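Local coordinates for NTP pyrophosphohydrolase MazG-like domain-containing protein (Vibrio sp. DAT722, PDB 2Q73) that probably hydrolyses nucleoside triphosphates to monophosphates and pyrophosphate as a magnesium-dependent, all-helical MazG-type house-cleaning enzyme, at residues Ile28-Glu33 and Leu59-Tyr64; His9-Asp14 and Leu69-Gly74; Asp14-Pro17 and His22-Phe25. All coordinates share one frame; numbering follows the deposited sequence. Where two conformers were deposited one is given.

Overall arrangement
From the N terminus, helix 3-13 runs into a loop that leads to helix 20-39, and contact 3 (14-17 with 22-25) closes this short connection by tying the loop to the first turns of helix 20-39. Contact 1 (28-33 with 59-64) comes later in the chain, in series with contact 3, and joins helix 20-39 to helix 55-72 around magnesium. Contact 2 (9-14 with 69-74) closes the widest loop, bringing the end of helix 3-13 to the end of helix 55-72, so contact 1 is nested inside it. D14 belongs to contacts 2 and 3 and also reaches contact 1, where its carboxylate meets the hydroxyl of Y64.

Contact 1. Residues Ile28-Glu33 and Leu59-Tyr64; sequences IEEVGE and LYDVLY. With MG (magnesium ion), chain G.
Helix segments 28-33 and 59-64 run antiparallel, their N-to-C directions 164° apart and their axes 8.7 Å from each other at closest approach. E30 and V62 are the nearest pair of the register, with CA atoms 5.5 Å apart. On one side of this line lie the carboxylates and the metal; on the other, V62 packs its CG2 methyl against the backbone carbonyl carbon and CB of E30 and against V31 CG2, the two valine methyls 4.0 Å apart. V31 and V62 also pack on the second subunit, so the apolar side of the pair continues into the assembly.

E30 holds CG beside its backbone N (chi1 -58°) and is bent at chi2, which turns OE1 toward the facing helix and onto the magnesium ion at 2.3 Å. E33, one turn on, reaches the same ion with a chain extended beyond CG, its OE1 also at 2.3 Å. D61 comes from the facing helix and binds through OD2 at 2.5 Å. The carboxylate planes of E30 and D61 stand 78° apart, and E30 OE1 lies 3.3 Å from D61 OD2: two acceptors that the shared cation probably keeps together. Water 2 and E58 add further ligands. Water 1 donates to E30 OE2 and, weakly, to D61 OD2, bridging the helices beside the metal. The other oxygen of D61, OD1, forms a salt bridge with K84 of the second subunit, which should help to fix the rotation of this carboxylate.

Two acidic pairs, E30 with E33 and E58 with D61, thus face each other from antiparallel helices around magnesium, the EExxE...ExxD metal site characteristic of the all-alpha MazG nucleotide pyrophosphohydrolases.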
# COMPACT_ATOMS: atom_id res chain seq x y z
N ILE C 28 2.13 -5.03 -3.52
CA ILE C 28 2.38 -3.78 -2.79
C ILE C 28 3.41 -2.90 -3.54
O ILE C 28 3.24 -1.68 -3.61
CB ILE C 28 2.80 -4.05 -1.34
CG1 ILE C 28 1.81 -5.01 -0.64
CG2 ILE C 28 3.05 -2.69 -0.55
CD1 ILE C 28 0.34 -4.52 -0.60
N GLU C 29 4.43 -3.53 -4.14
CA GLU C 29 5.41 -2.79 -4.95
C GLU C 29 4.71 -2.10 -6.10
O GLU C 29 5.00 -0.93 -6.40
CB GLU C 29 6.51 -3.72 -5.49
CG GLU C 29 7.45 -4.18 -4.44
CD GLU C 29 8.28 -5.36 -4.90
OE1 GLU C 29 8.87 -5.25 -5.99
OE2 GLU C 29 8.31 -6.38 -4.17
N GLU C 30 3.78 -2.80 -6.75
CA GLU C 30 3.08 -2.19 -7.90
C GLU C 30 2.12 -1.09 -7.48
O GLU C 30 1.96 -0.10 -8.20
CB GLU C 30 2.34 -3.23 -8.76
CG GLU C 30 3.26 -4.33 -9.32
CD GLU C 30 4.43 -3.84 -10.17
OE1 GLU C 30 4.42 -2.71 -10.72
OE2 GLU C 30 5.39 -4.62 -10.32
N VAL C 31 1.51 -1.24 -6.31
CA VAL C 31 0.63 -0.22 -5.79
C VAL C 31 1.46 1.05 -5.55
O VAL C 31 0.99 2.16 -5.83
CB VAL C 31 -0.09 -0.69 -4.53
CG1 VAL C 31 -0.78 0.46 -3.78
CG2 VAL C 31 -1.16 -1.75 -4.89
N GLY C 32 2.68 0.90 -5.03
CA GLY C 32 3.55 2.08 -4.82
C GLY C 32 3.94 2.75 -6.12
O GLY C 32 3.97 3.97 -6.22
N GLU C 33 4.25 1.95 -7.13
CA GLU C 33 4.55 2.50 -8.46
C GLU C 33 3.31 3.16 -9.06
O GLU C 33 3.43 4.19 -9.73
CB GLU C 33 5.10 1.39 -9.37
CG GLU C 33 6.48 0.94 -8.88
CD GLU C 33 7.21 -0.03 -9.82
OE1 GLU C 33 6.64 -0.44 -10.87
OE2 GLU C 33 8.40 -0.36 -9.52
N LEU C 59 -1.45 0.30 -13.46
CA LEU C 59 -2.77 -0.32 -13.26
C LEU C 59 -2.80 -1.77 -13.76
O LEU C 59 -3.28 -2.67 -13.06
CB LEU C 59 -3.89 0.50 -13.93
CG LEU C 59 -4.31 1.83 -13.26
CD1 LEU C 59 -5.30 2.57 -14.12
CD2 LEU C 59 -4.86 1.63 -11.83
N TYR C 60 -2.25 -1.99 -14.96
CA TYR C 60 -2.11 -3.36 -15.46
C TYR C 60 -1.25 -4.21 -14.51
O TYR C 60 -1.57 -5.36 -14.22
CB TYR C 60 -1.53 -3.39 -16.88
CG TYR C 60 -1.46 -4.83 -17.37
CD1 TYR C 60 -2.58 -5.43 -17.94
CD2 TYR C 60 -0.32 -5.61 -17.15
CE1 TYR C 60 -2.53 -6.78 -18.35
CE2 TYR C 60 -0.27 -6.94 -17.54
CZ TYR C 60 -1.38 -7.52 -18.13
OH TYR C 60 -1.32 -8.85 -18.53
N ASP C 61 -0.14 -3.65 -14.03
CA ASP C 61 0.74 -4.42 -13.16
C ASP C 61 0.06 -4.80 -11.84
O ASP C 61 0.29 -5.89 -11.34
CB ASP C 61 2.04 -3.67 -12.88
CG ASP C 61 2.93 -3.52 -14.12
OD1 ASP C 61 2.67 -4.15 -15.17
OD2 ASP C 61 3.92 -2.76 -14.02
N VAL C 62 -0.76 -3.91 -11.26
CA VAL C 62 -1.56 -4.24 -10.08
C VAL C 62 -2.55 -5.38 -10.42
O VAL C 62 -2.65 -6.38 -9.67
CB VAL C 62 -2.27 -2.99 -9.50
CG1 VAL C 62 -3.27 -3.40 -8.42
CG2 VAL C 62 -1.22 -2.00 -8.91
N LEU C 63 -3.25 -5.23 -11.55
CA LEU C 63 -4.20 -6.23 -12.07
C LEU C 63 -3.53 -7.61 -12.22
O LEU C 63 -4.13 -8.63 -11.86
CB LEU C 63 -4.78 -5.78 -13.41
CG LEU C 63 -5.66 -6.78 -14.18
CD1 LEU C 63 -6.87 -7.07 -13.33
CD2 LEU C 63 -6.07 -6.23 -15.55
N TYR C 64 -2.29 -7.60 -12.72
CA TYR C 64 -1.54 -8.83 -12.92
C TYR C 64 -1.37 -9.55 -11.58
O TYR C 64 -1.64 -10.74 -11.48
CB TYR C 64 -0.16 -8.55 -13.53
CG TYR C 64 0.69 -9.80 -13.70
CD1 TYR C 64 0.69 -10.49 -14.91
CD2 TYR C 64 1.48 -10.29 -12.65
CE1 TYR C 64 1.47 -11.64 -15.08
CE2 TYR C 64 2.26 -11.43 -12.81
CZ TYR C 64 2.25 -12.10 -14.03
OH TYR C 64 3.00 -13.24 -14.20
MG MG G . 5.36 -1.56 -12.43
O HOH W 1 6.85 -3.70 -12.38
O HOH W 2 6.76 -0.14 -13.75

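Contact 2. Residues His9-Asp14 and Leu69-Gly74; sequences HIKEFD and LANIHG
N71 meets K11 where the C-terminal ends of two helices of the all-alpha MazG fold come together, helix 3-13 and helix 55-72. The CA atoms of K11 and N71 are 6.4 Å apart, and the amide of N71 is laid against the start of the lysine side chain. N71 ND2 lies 3.5 Å from K11 CB, while OD1 sits beside CB and CD farther along. K11 sets CG anti to its own backbone N (chi1 -171°) and stays extended to NZ, so its methylenes pass obliquely by the amide and its ammonium group goes on to a cation-pi contact with Y15.

The oxygen of the amide has its partner outside the contact: OD1 accepts a hydrogen bond from Q7, one turn before K11 on helix 3-13, which helps to fix which way round the amide sits. Both N71 ND2 and K11 N are donors, so their 3.4 Å approach is not a bond. I10 adds only its CG2 methyl, 4.2 Å from N71 ND2; its side chain packs on Y64, C67 and A68 of helix 55-72.

Just beyond N71, helix 55-72 ends in a Schellman motif with G74, at positive phi, as the C-prime residue. Between the two helix ends sits water 3, which accepts from N71 ND2 at 3.0 Å and donates to D14 O at 2.6 Å.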
# COMPACT_ATOMS: atom_id res chain seq x y z
N HIS C 9 -4.51 -17.47 -18.25
CA HIS C 9 -3.27 -17.19 -18.99
C HIS C 9 -2.11 -16.83 -18.05
O HIS C 9 -0.98 -17.28 -18.25
CB HIS C 9 -3.50 -16.10 -20.06
CG HIS C 9 -4.24 -16.58 -21.28
ND1 HIS C 9 -4.21 -15.90 -22.48
CD2 HIS C 9 -5.00 -17.68 -21.48
CE1 HIS C 9 -4.94 -16.56 -23.36
NE2 HIS C 9 -5.43 -17.65 -22.79
N ILE C 10 -2.39 -16.07 -17.00
CA ILE C 10 -1.37 -15.73 -16.01
C ILE C 10 -0.94 -16.99 -15.26
O ILE C 10 0.26 -17.22 -15.06
CB ILE C 10 -1.84 -14.63 -15.06
CG1 ILE C 10 -1.97 -13.30 -15.81
CG2 ILE C 10 -0.88 -14.48 -13.83
CD1 ILE C 10 -2.55 -12.16 -14.94
N LYS C 11 -1.90 -17.83 -14.88
CA LYS C 11 -1.58 -19.12 -14.24
C LYS C 11 -0.65 -20.00 -15.08
O LYS C 11 0.27 -20.61 -14.53
CB LYS C 11 -2.85 -19.90 -13.87
CG LYS C 11 -2.55 -21.12 -13.02
CD LYS C 11 -3.77 -21.73 -12.39
CE LYS C 11 -3.37 -22.98 -11.64
NZ LYS C 11 -4.51 -23.58 -10.91
N GLU C 12 -0.88 -20.06 -16.39
CA GLU C 12 -0.03 -20.83 -17.32
C GLU C 12 1.43 -20.36 -17.32
O GLU C 12 2.35 -21.16 -17.46
CB GLU C 12 -0.56 -20.73 -18.75
CG GLU C 12 -1.83 -21.51 -19.04
CD GLU C 12 -2.28 -21.41 -20.51
OE1 GLU C 12 -2.64 -20.30 -21.00
OE2 GLU C 12 -2.27 -22.45 -21.19
N PHE C 13 1.60 -19.05 -17.17
CA PHE C 13 2.88 -18.36 -17.26
C PHE C 13 3.62 -18.27 -15.90
O PHE C 13 4.85 -18.30 -15.84
CB PHE C 13 2.59 -16.93 -17.74
CG PHE C 13 3.80 -16.04 -17.81
CD1 PHE C 13 4.82 -16.30 -18.74
CD2 PHE C 13 3.93 -14.94 -16.97
CE1 PHE C 13 5.94 -15.48 -18.82
CE2 PHE C 13 5.05 -14.12 -17.04
CZ PHE C 13 6.06 -14.40 -17.97
N ASP C 14 2.86 -18.18 -14.82
CA ASP C 14 3.43 -17.75 -13.55
C ASP C 14 2.56 -18.26 -12.41
O ASP C 14 1.65 -17.58 -11.94
CB ASP C 14 3.51 -16.21 -13.54
CG ASP C 14 4.14 -15.63 -12.26
OD1 ASP C 14 4.60 -16.40 -11.38
OD2 ASP C 14 4.19 -14.39 -12.16
N LEU C 69 -2.39 -13.57 -7.48
CA LEU C 69 -2.81 -13.91 -6.11
C LEU C 69 -4.10 -14.73 -6.10
O LEU C 69 -4.26 -15.62 -5.26
CB LEU C 69 -3.00 -12.64 -5.28
CG LEU C 69 -1.71 -12.01 -4.76
CD1 LEU C 69 -1.92 -10.55 -4.39
CD2 LEU C 69 -1.23 -12.82 -3.53
N ALA C 70 -5.02 -14.42 -7.01
CA ALA C 70 -6.25 -15.20 -7.06
C ALA C 70 -5.93 -16.67 -7.34
O ALA C 70 -6.50 -17.58 -6.72
CB ALA C 70 -7.23 -14.63 -8.09
N ASN C 71 -5.02 -16.90 -8.29
CA ASN C 71 -4.61 -18.26 -8.62
C ASN C 71 -4.01 -18.97 -7.41
O ASN C 71 -4.37 -20.12 -7.11
CB ASN C 71 -3.61 -18.25 -9.78
CG ASN C 71 -4.24 -17.81 -11.09
OD1 ASN C 71 -5.41 -18.13 -11.37
ND2 ASN C 71 -3.48 -17.11 -11.91
N ILE C 72 -3.07 -18.30 -6.74
CA ILE C 72 -2.38 -18.77 -5.52
C ILE C 72 -3.37 -19.17 -4.42
O ILE C 72 -3.18 -20.18 -3.74
CB ILE C 72 -1.34 -17.66 -5.01
CG1 ILE C 72 -0.18 -17.52 -6.00
CG2 ILE C 72 -0.77 -17.94 -3.62
CD1 ILE C 72 0.41 -18.83 -6.46
N HIS C 73 -4.43 -18.37 -4.26
CA HIS C 73 -5.35 -18.51 -3.14
C HIS C 73 -6.64 -19.23 -3.48
O HIS C 73 -7.59 -19.19 -2.70
CB HIS C 73 -5.64 -17.14 -2.51
CG HIS C 73 -4.44 -16.56 -1.81
ND1 HIS C 73 -4.09 -16.94 -0.53
CD2 HIS C 73 -3.50 -15.68 -2.22
CE1 HIS C 73 -2.99 -16.28 -0.18
NE2 HIS C 73 -2.62 -15.51 -1.18
N GLY C 74 -6.67 -19.88 -4.64
CA GLY C 74 -7.81 -20.69 -5.06
C GLY C 74 -9.07 -19.89 -5.34
O GLY C 74 -10.19 -20.39 -5.16
O HOH W 3 -0.71 -17.21 -10.89

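Contact 3. Residues Asp14-Pro17 and His22-Phe25; sequences DYAP and HYFF
The hydroxyl of Y23 donates to D14 OD1 over 2.6 Å, a short bond that approaches the carboxylate from above, 45° out of its plane. The same OH accepts a weak, bent hydrogen bond from A16 N at 3.0 Å, so the phenol oxygen is gripped by both a side chain and the backbone of the loop. The other oxygen of D14, OD2, accepts hydrogen bonds from both the hydroxyl of Y64 and water 4, the latter at 2.7 Å; this water also pairs with H22 NE2 at 2.8 Å and links the loop to helix 20-39 a second time.

Y23 has CG beside its backbone N (chi1 -66°), which aims the ring out from helix 20-39 toward the loop. D14 OD1 and A16 O lie at the ring edge, near its plane, and A16 CB packs 4.2 Å from CE1. H22 CD2 sits over the centre of one ring face, and A68, L69 and I72 of helix 55-72 also pack on the tyrosine. With Y23, Y64 and water all bonded to its carboxylate, D14 is probably held as the charged acceptor that anchors the loop to two helices.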
# COMPACT_ATOMS: atom_id res chain seq x y z
N ASP C 14 2.86 -18.18 -14.82
CA ASP C 14 3.43 -17.75 -13.55
C ASP C 14 2.56 -18.26 -12.41
O ASP C 14 1.65 -17.58 -11.94
CB ASP C 14 3.51 -16.21 -13.54
CG ASP C 14 4.14 -15.63 -12.26
OD1 ASP C 14 4.60 -16.40 -11.38
OD2 ASP C 14 4.19 -14.39 -12.16
N TYR C 15 2.87 -19.47 -11.95
CA TYR C 15 2.12 -20.07 -10.86
C TYR C 15 3.07 -20.82 -9.93
O TYR C 15 3.52 -21.92 -10.24
CB TYR C 15 1.03 -21.01 -11.41
CG TYR C 15 0.20 -21.65 -10.34
CD1 TYR C 15 -0.62 -20.88 -9.53
CD2 TYR C 15 0.23 -23.03 -10.13
CE1 TYR C 15 -1.38 -21.46 -8.52
CE2 TYR C 15 -0.53 -23.62 -9.12
CZ TYR C 15 -1.33 -22.82 -8.32
OH TYR C 15 -2.10 -23.36 -7.31
N ALA C 16 3.38 -20.20 -8.80
CA ALA C 16 4.32 -20.77 -7.83
C ALA C 16 3.59 -20.76 -6.47
O ALA C 16 3.74 -19.82 -5.70
CB ALA C 16 5.59 -19.95 -7.79
N PRO C 17 2.74 -21.77 -6.22
CA PRO C 17 1.88 -21.77 -5.02
C PRO C 17 2.65 -21.73 -3.68
O PRO C 17 2.13 -21.26 -2.67
CB PRO C 17 1.09 -23.08 -5.15
CG PRO C 17 1.86 -23.93 -6.11
CD PRO C 17 2.52 -22.97 -7.06
N HIS C 22 5.90 -13.84 -2.14
CA HIS C 22 6.42 -13.17 -3.36
C HIS C 22 5.35 -12.34 -4.02
O HIS C 22 5.56 -11.16 -4.35
CB HIS C 22 6.97 -14.19 -4.38
CG HIS C 22 7.03 -13.66 -5.79
ND1 HIS C 22 8.08 -12.92 -6.26
CD2 HIS C 22 6.17 -13.80 -6.82
CE1 HIS C 22 7.86 -12.60 -7.53
NE2 HIS C 22 6.70 -13.13 -7.90
N TYR C 23 4.19 -12.94 -4.22
CA TYR C 23 3.13 -12.29 -4.94
C TYR C 23 2.54 -11.13 -4.15
O TYR C 23 2.16 -10.12 -4.75
CB TYR C 23 2.04 -13.27 -5.34
CG TYR C 23 2.51 -14.28 -6.34
CD1 TYR C 23 2.87 -15.56 -5.92
CD2 TYR C 23 2.55 -13.98 -7.70
CE1 TYR C 23 3.28 -16.53 -6.82
CE2 TYR C 23 2.97 -14.97 -8.64
CZ TYR C 23 3.33 -16.23 -8.19
OH TYR C 23 3.74 -17.21 -9.06
N PHE C 24 2.48 -11.27 -2.83
CA PHE C 24 1.95 -10.19 -2.01
C PHE C 24 2.90 -8.98 -1.97
O PHE C 24 2.46 -7.85 -2.16
CB PHE C 24 1.64 -10.68 -0.58
CG PHE C 24 1.00 -9.62 0.26
CD1 PHE C 24 -0.30 -9.20 -0.04
CD2 PHE C 24 1.70 -8.99 1.30
CE1 PHE C 24 -0.92 -8.19 0.73
CE2 PHE C 24 1.10 -7.97 2.06
CZ PHE C 24 -0.20 -7.57 1.76
N PHE C 25 4.21 -9.23 -1.75
CA PHE C 25 5.22 -8.17 -1.89
C PHE C 25 5.14 -7.46 -3.23
O PHE C 25 5.18 -6.22 -3.30
CB PHE C 25 6.62 -8.75 -1.74
CG PHE C 25 6.97 -9.19 -0.35
CD1 PHE C 25 6.75 -8.35 0.75
CD2 PHE C 25 7.61 -10.42 -0.15
CE1 PHE C 25 7.11 -8.77 2.05
CE2 PHE C 25 7.97 -10.83 1.12
CZ PHE C 25 7.71 -10.00 2.23
O HOH W 4 5.62 -12.82 -10.49